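Local coordinates for fatty acid biosynthesis transcriptional regulator (Streptococcus pneumoniae, PDB 6JBX), which binds DNA as a MarR-family repressor of the fatty acid synthesis pathway, with acyl-ACP as co-repressor, at the interface of chains A and B. Residues are numbered along the deposited sequence; one frame, centred on the assembly and turned at random. Chains: chain A/B, Fatty acid biosynthesis transcriptional regulator.

Contact 1: the interface of chains A and B. Residues chain A 22, 25-26; chain B 22, 25-26.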
ATOM      1  N   PHE A  22      -1.069  -5.435  -2.385  1.00 25.31           N
ATOM      2  CA  PHE A  22      -1.669  -4.147  -2.172  1.00 30.57           C
ATOM      3  C   PHE A  22      -2.579  -4.107  -0.936  1.00 27.82           C
ATOM      4  O   PHE A  22      -2.576  -3.106  -0.292  1.00 35.19           O
ATOM      5  CB  PHE A  22      -2.427  -3.624  -3.397  1.00 31.82           C
ATOM      6  CG  PHE A  22      -1.479  -3.003  -4.390  1.00 36.09           C
ATOM      7  CD1 PHE A  22      -1.130  -1.671  -4.284  1.00 34.85           C
ATOM      8  CD2 PHE A  22      -0.901  -3.751  -5.402  1.00 39.01           C
ATOM      9  CE1 PHE A  22      -0.235  -1.105  -5.171  1.00 40.00           C
ATOM     10  CE2 PHE A  22       0.017  -3.187  -6.276  1.00 38.47           C
ATOM     11  CZ  PHE A  22       0.347  -1.866  -6.161  1.00 40.59           C
ATOM     12  N   VAL A  25       0.407  -4.934   2.501  1.00 25.30           N
ATOM     13  CA  VAL A  25       1.822  -4.574   2.680  1.00 25.42           C
ATOM     14  C   VAL A  25       1.935  -3.502   3.781  1.00 28.27           C
ATOM     15  O   VAL A  25       2.849  -3.599   4.592  1.00 24.77           O
ATOM     16  CB  VAL A  25       2.491  -4.087   1.394  1.00 26.00           C
ATOM     17  CG1 VAL A  25       1.845  -2.810   0.852  1.00 28.04           C
ATOM     18  CG2 VAL A  25       4.002  -3.900   1.619  1.00 27.74           C
ATOM     19  N   LEU A  26       1.023  -2.522   3.824  1.00 24.54           N
ATOM     20  CA  LEU A  26       1.117  -1.425   4.822  1.00 28.85           C
ATOM     21  C   LEU A  26       0.789  -1.954   6.228  1.00 28.20           C
ATOM     22  O   LEU A  26       1.400  -1.536   7.168  1.00 27.56           O
ATOM     23  CB  LEU A  26       0.191  -0.256   4.452  1.00 31.57           C
ATOM     24  CG  LEU A  26       0.670   0.627   3.294  1.00 35.92           C
ATOM     25  CD1 LEU A  26      -0.126   1.911   3.188  1.00 42.44           C
ATOM     26  CD2 LEU A  26       2.143   0.949   3.363  1.00 38.57           C
TER
ATOM     27  N   PHE B  22       4.003   1.822  -5.958  1.00 34.15           N
ATOM     28  CA  PHE B  22       2.896   1.593  -5.039  1.00 32.99           C
ATOM     29  C   PHE B  22       2.085   2.885  -4.876  1.00 37.00           C
ATOM     30  O   PHE B  22       0.848   2.851  -4.843  1.00 34.28           O
ATOM     31  CB  PHE B  22       3.397   1.146  -3.667  1.00 32.40           C
ATOM     32  CG  PHE B  22       2.324   0.952  -2.624  1.00 36.15           C
ATOM     33  CD1 PHE B  22       1.690  -0.273  -2.464  1.00 36.07           C
ATOM     34  CD2 PHE B  22       1.985   1.978  -1.763  1.00 36.84           C
ATOM     35  CE1 PHE B  22       0.739  -0.467  -1.473  1.00 32.78           C
ATOM     36  CE2 PHE B  22       1.024   1.785  -0.783  1.00 38.52           C
ATOM     37  CZ  PHE B  22       0.411   0.559  -0.633  1.00 34.51           C
ATOM     38  N   VAL B  25       0.072   3.688  -8.031  1.00 29.98           N
ATOM     39  CA  VAL B  25      -1.065   2.797  -8.225  1.00 32.69           C
ATOM     40  C   VAL B  25      -2.265   3.294  -7.390  1.00 33.47           C
ATOM     41  O   VAL B  25      -3.386   3.241  -7.886  1.00 34.14           O
ATOM     42  CB  VAL B  25      -0.719   1.333  -7.897  1.00 32.33           C
ATOM     43  CG1 VAL B  25      -1.955   0.443  -7.908  1.00 35.21           C
ATOM     44  CG2 VAL B  25       0.310   0.790  -8.850  1.00 34.19           C
ATOM     45  N   LEU B  26      -2.044   3.722  -6.149  1.00 32.21           N
ATOM     46  CA  LEU B  26      -3.159   4.172  -5.298  1.00 39.56           C
ATOM     47  C   LEU B  26      -3.777   5.452  -5.886  1.00 39.31           C
ATOM     48  O   LEU B  26      -4.972   5.548  -5.960  1.00 36.29           O
ATOM     49  CB  LEU B  26      -2.688   4.442  -3.860  1.00 43.89           C
ATOM     50  CG  LEU B  26      -2.204   3.240  -3.034  1.00 50.99           C
ATOM     51  CD1 LEU B  26      -2.350   3.502  -1.534  1.00 58.71           C
ATOM     52  CD2 LEU B  26      -2.926   1.961  -3.395  1.00 47.30           C
TER
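In the MarR-type dimer of FabT, helix 11-34 of each subunit helps form the dimerisation region, and here A:Phe22 and B:Phe22 meet between the two helices. The rings lie nearly parallel, within about 5° of each other, but are slid apart so that rim faces rim instead of centre facing centre. Their nearest atoms are A:Phe22 CE1 and B:Phe22 CD1, 3.4 Å apart, and the two side chains run past each other in opposite directions. Each ring has its other face against an aliphatic group of the opposite subunit. A:Phe22 receives B:Val25 there, with CG1 of the valine 3.6 Å from CE1 of the phenylalanine and CG2 near CZ. On the far face of B:Phe22, A:Val25 points CG1 at the ring, 3.5 Å from CE1, in a tip-to-tip approach. The sequence across the interface is thus valine, ring, ring, valine. A:Leu26 sits at the rim beyond CZ, on the same side as A:Val25, with CG 3.9 Å from B:Phe22 CZ. B:Leu26 stands more loosely beside A:Phe22, CD2 lying 4.1 Å from CD1. Identical sequences build these layers with different torsions. CG of A:Phe22 is anti to the carbonyl carbon (chi1 -81°), whereas CG of B:Phe22 is anti to the backbone N (chi1 177°), and this difference goes with rings that overlap at their rims in parallel planes. No polar pair bridges the patch, whose cohesion comes from interleaved hydrocarbon surfaces. It is an example of equivalent residues adopting unequal conformations to fill an apolar core that helps hold the two subunits of the repressor together.

Contact 2: the interface of chains A and B. Residues chain A 145, 148-149, 151-152; chain B 21, 24-25, 28.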
ATOM      1  N   TYR A 145       7.521   2.091 -13.368  1.00 39.07           N
ATOM      2  CA  TYR A 145       7.424   3.387 -12.726  1.00 43.68           C
ATOM      3  C   TYR A 145       7.028   4.465 -13.733  1.00 47.42           C
ATOM      4  O   TYR A 145       6.143   5.293 -13.451  1.00 50.68           O
ATOM      5  CB  TYR A 145       8.738   3.825 -12.087  1.00 45.78           C
ATOM      6  CG  TYR A 145       8.714   5.274 -11.684  1.00 49.95           C
ATOM      7  CD1 TYR A 145       7.980   5.706 -10.594  1.00 54.82           C
ATOM      8  CD2 TYR A 145       9.410   6.214 -12.414  1.00 54.66           C
ATOM      9  CE1 TYR A 145       7.946   7.042 -10.234  1.00 58.62           C
ATOM     10  CE2 TYR A 145       9.392   7.551 -12.067  1.00 59.60           C
ATOM     11  CZ  TYR A 145       8.650   7.970 -10.978  1.00 68.36           C
ATOM     12  OH  TYR A 145       8.610   9.295 -10.641  1.00 77.13           O
ATOM     13  N   LEU A 148       3.486   4.299 -15.057  1.00 44.36           N
ATOM     14  CA  LEU A 148       2.447   4.750 -14.142  1.00 42.78           C
ATOM     15  C   LEU A 148       2.491   6.275 -13.999  1.00 45.87           C
ATOM     16  O   LEU A 148       1.429   6.918 -13.886  1.00 45.45           O
ATOM     17  CB  LEU A 148       2.592   4.033 -12.802  1.00 36.58           C
ATOM     18  CG  LEU A 148       2.340   2.532 -12.870  1.00 37.96           C
ATOM     19  CD1 LEU A 148       2.799   1.864 -11.589  1.00 40.00           C
ATOM     20  CD2 LEU A 148       0.878   2.208 -13.140  1.00 35.26           C
ATOM     21  N   GLU A 149       3.684   6.851 -13.983  1.00 49.13           N
ATOM     22  CA  GLU A 149       3.833   8.306 -13.891  1.00 54.85           C
ATOM     23  C   GLU A 149       3.049   9.003 -15.006  1.00 57.17           C
ATOM     24  O   GLU A 149       2.404  10.011 -14.754  1.00 59.28           O
ATOM     25  CB  GLU A 149       5.299   8.723 -14.010  1.00 60.36           C
ATOM     26  CG  GLU A 149       6.030   8.733 -12.690  1.00 62.14           C
ATOM     27  CD  GLU A 149       5.534   9.780 -11.712  1.00 62.62           C
ATOM     28  OE1 GLU A 149       5.155   9.406 -10.590  1.00 60.63           O
ATOM     29  OE2 GLU A 149       5.526  10.966 -12.070  1.00 69.03           O
ATOM     30  N   LEU A 151       0.436   7.908 -16.546  1.00 64.69           N
ATOM     31  CA  LEU A 151      -1.009   7.713 -16.373  1.00 62.71           C
ATOM     32  C   LEU A 151      -1.620   8.721 -15.388  1.00 62.90           C
ATOM     33  O   LEU A 151      -2.806   8.642 -15.124  1.00 68.24           O
ATOM     34  CB  LEU A 151      -1.276   6.288 -15.872  1.00 59.20           C
ATOM     35  CG  LEU A 151      -1.351   5.194 -16.932  1.00 59.03           C
ATOM     36  CD1 LEU A 151      -2.049   3.955 -16.372  1.00 60.23           C
ATOM     37  CD2 LEU A 151      -2.068   5.675 -18.183  1.00 58.55           C
ATOM     38  N   LYS A 152      -0.878   9.672 -14.843  1.00 72.67           N
ATOM     39  CA  LYS A 152      -1.521  10.707 -14.013  1.00 76.66           C
ATOM     40  C   LYS A 152      -0.957  12.086 -14.389  1.00 78.33           C
ATOM     41  O   LYS A 152       0.052  12.187 -15.113  1.00 78.32           O
ATOM     42  CB  LYS A 152      -1.340  10.350 -12.532  1.00 73.40           C
ATOM     43  CG  LYS A 152       0.088  10.028 -12.106  1.00 72.87           C
ATOM     44  CD  LYS A 152       0.336  10.222 -10.618  1.00 71.16           C
ATOM     45  CE  LYS A 152       1.794  10.095 -10.228  1.00 68.28           C
ATOM     46  NZ  LYS A 152       2.630  11.161 -10.825  1.00 70.22           N
TER
ATOM     47  N   ILE B  21       5.990   3.328  -7.204  1.00 34.37           N
ATOM     48  CA  ILE B  21       5.072   2.558  -7.999  1.00 35.78           C
ATOM     49  C   ILE B  21       3.815   2.333  -7.168  1.00 35.77           C
ATOM     50  O   ILE B  21       2.720   2.592  -7.638  1.00 33.43           O
ATOM     51  CB  ILE B  21       5.712   1.234  -8.445  1.00 36.10           C
ATOM     52  CG1 ILE B  21       6.774   1.494  -9.516  1.00 37.89           C
ATOM     53  CG2 ILE B  21       4.665   0.245  -8.933  1.00 37.07           C
ATOM     54  CD1 ILE B  21       7.738   0.343  -9.724  1.00 37.90           C
ATOM     55  N   ASN B  24       1.867   5.495  -6.910  1.00 32.10           N
ATOM     56  CA  ASN B  24       1.191   5.845  -8.153  1.00 35.04           C
ATOM     57  C   ASN B  24      -0.037   4.957  -8.364  1.00 33.33           C
ATOM     58  O   ASN B  24      -1.072   5.415  -8.862  1.00 31.34           O
ATOM     59  CB  ASN B  24       2.105   5.719  -9.371  1.00 42.31           C
ATOM     60  CG  ASN B  24       3.121   6.834  -9.427  1.00 45.00           C
ATOM     61  OD1 ASN B  24       3.018   7.775  -8.651  1.00 41.22           O
ATOM     62  ND2 ASN B  24       4.102   6.713 -10.308  1.00 44.75           N
ATOM     63  N   VAL B  25       0.072   3.688  -8.031  1.00 29.98           N
ATOM     64  CA  VAL B  25      -1.065   2.797  -8.225  1.00 32.69           C
ATOM     65  C   VAL B  25      -2.265   3.294  -7.390  1.00 33.47           C
ATOM     66  O   VAL B  25      -3.386   3.241  -7.886  1.00 34.14           O
ATOM     67  CB  VAL B  25      -0.719   1.333  -7.897  1.00 32.33           C
ATOM     68  CG1 VAL B  25      -1.955   0.443  -7.908  1.00 35.21           C
ATOM     69  CG2 VAL B  25       0.310   0.790  -8.850  1.00 34.19           C
ATOM     70  N   ILE B  28      -3.816   6.309  -8.965  1.00 37.69           N
ATOM     71  CA  ILE B  28      -4.567   6.013 -10.191  1.00 38.44           C
ATOM     72  C   ILE B  28      -5.878   5.305  -9.826  1.00 39.57           C
ATOM     73  O   ILE B  28      -6.871   5.497 -10.516  1.00 36.75           O
ATOM     74  CB  ILE B  28      -3.735   5.179 -11.177  1.00 34.35           C
ATOM     75  CG1 ILE B  28      -2.530   5.960 -11.682  1.00 40.24           C
ATOM     76  CG2 ILE B  28      -4.557   4.676 -12.337  1.00 37.73           C
ATOM     77  CD1 ILE B  28      -1.463   5.062 -12.329  1.00 44.11           C
TER
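A:Leu148, near the end of helix 131-150, carries much of the apolar contact with helix 11-34 of chain B. Its two methyls divide the work: CD1 lies 3.6 Å from B:Ile21 CG2 and also approaches CG2 of B:Val25, while CD2 turns to B:Ile28 CD1. The leucine crosses both isoleucines at about a right angle. B:Ile28 CD1 reaches further, to 3.8 Å from A:Leu151 CB, just past the helix end, and B:Ile21 lays CG1 against the backbone of A:Tyr145.

The polar part centres on B:Asn24. Its amide nitrogen ND2 donates to the A:Glu149 carboxylate oxygen OE1 at 2.9 Å, a bond moderately bent at the hydrogen (144°). The donor comes from the anti side, tilted out of the carboxylate plane, and the two flat groups are turned 45° against each other. A:Lys152 packs across the amide at about a right angle, its CE 3.6 Å from B:Asn24 CG, while the A:Tyr145 ring, only modestly inclined to the amide plane, brings CD1 and CE1 near ND2.

Charge pairing stays within chain A: A:Lys152 NZ lies 3.1 Å from A:Glu149 OE1 in a salt bridge whose hydrogen bonds are weak. The same oxygen therefore faces both the lysine and the asparagine of the partner, and the lysine probably helps to orient the carboxylate.

A:Glu149 CG, anti to the carbonyl carbon (chi1 -88°), lies 3.2 Å above the A:Tyr145 ring plane, offset toward the rim.

The C-alpha centres of contact 1 and contact 2 are about 11 Å apart, and B:Val25 belongs to both. Its CG1 serves contact 1 and its CG2 serves both, so helix 11-34 of chain B presents one continuous surface to two different elements of chain A: helix 11-34 in contact 1, and helix 131-150 with the C-terminal residues in contact 2. The purely apolar core thus passes into a mixed, polar-edged margin. The same helices also line the tridecane pocket, whose ligand may come from purification or crystallisation; the structure alone does not show whether pocket and interface are coupled.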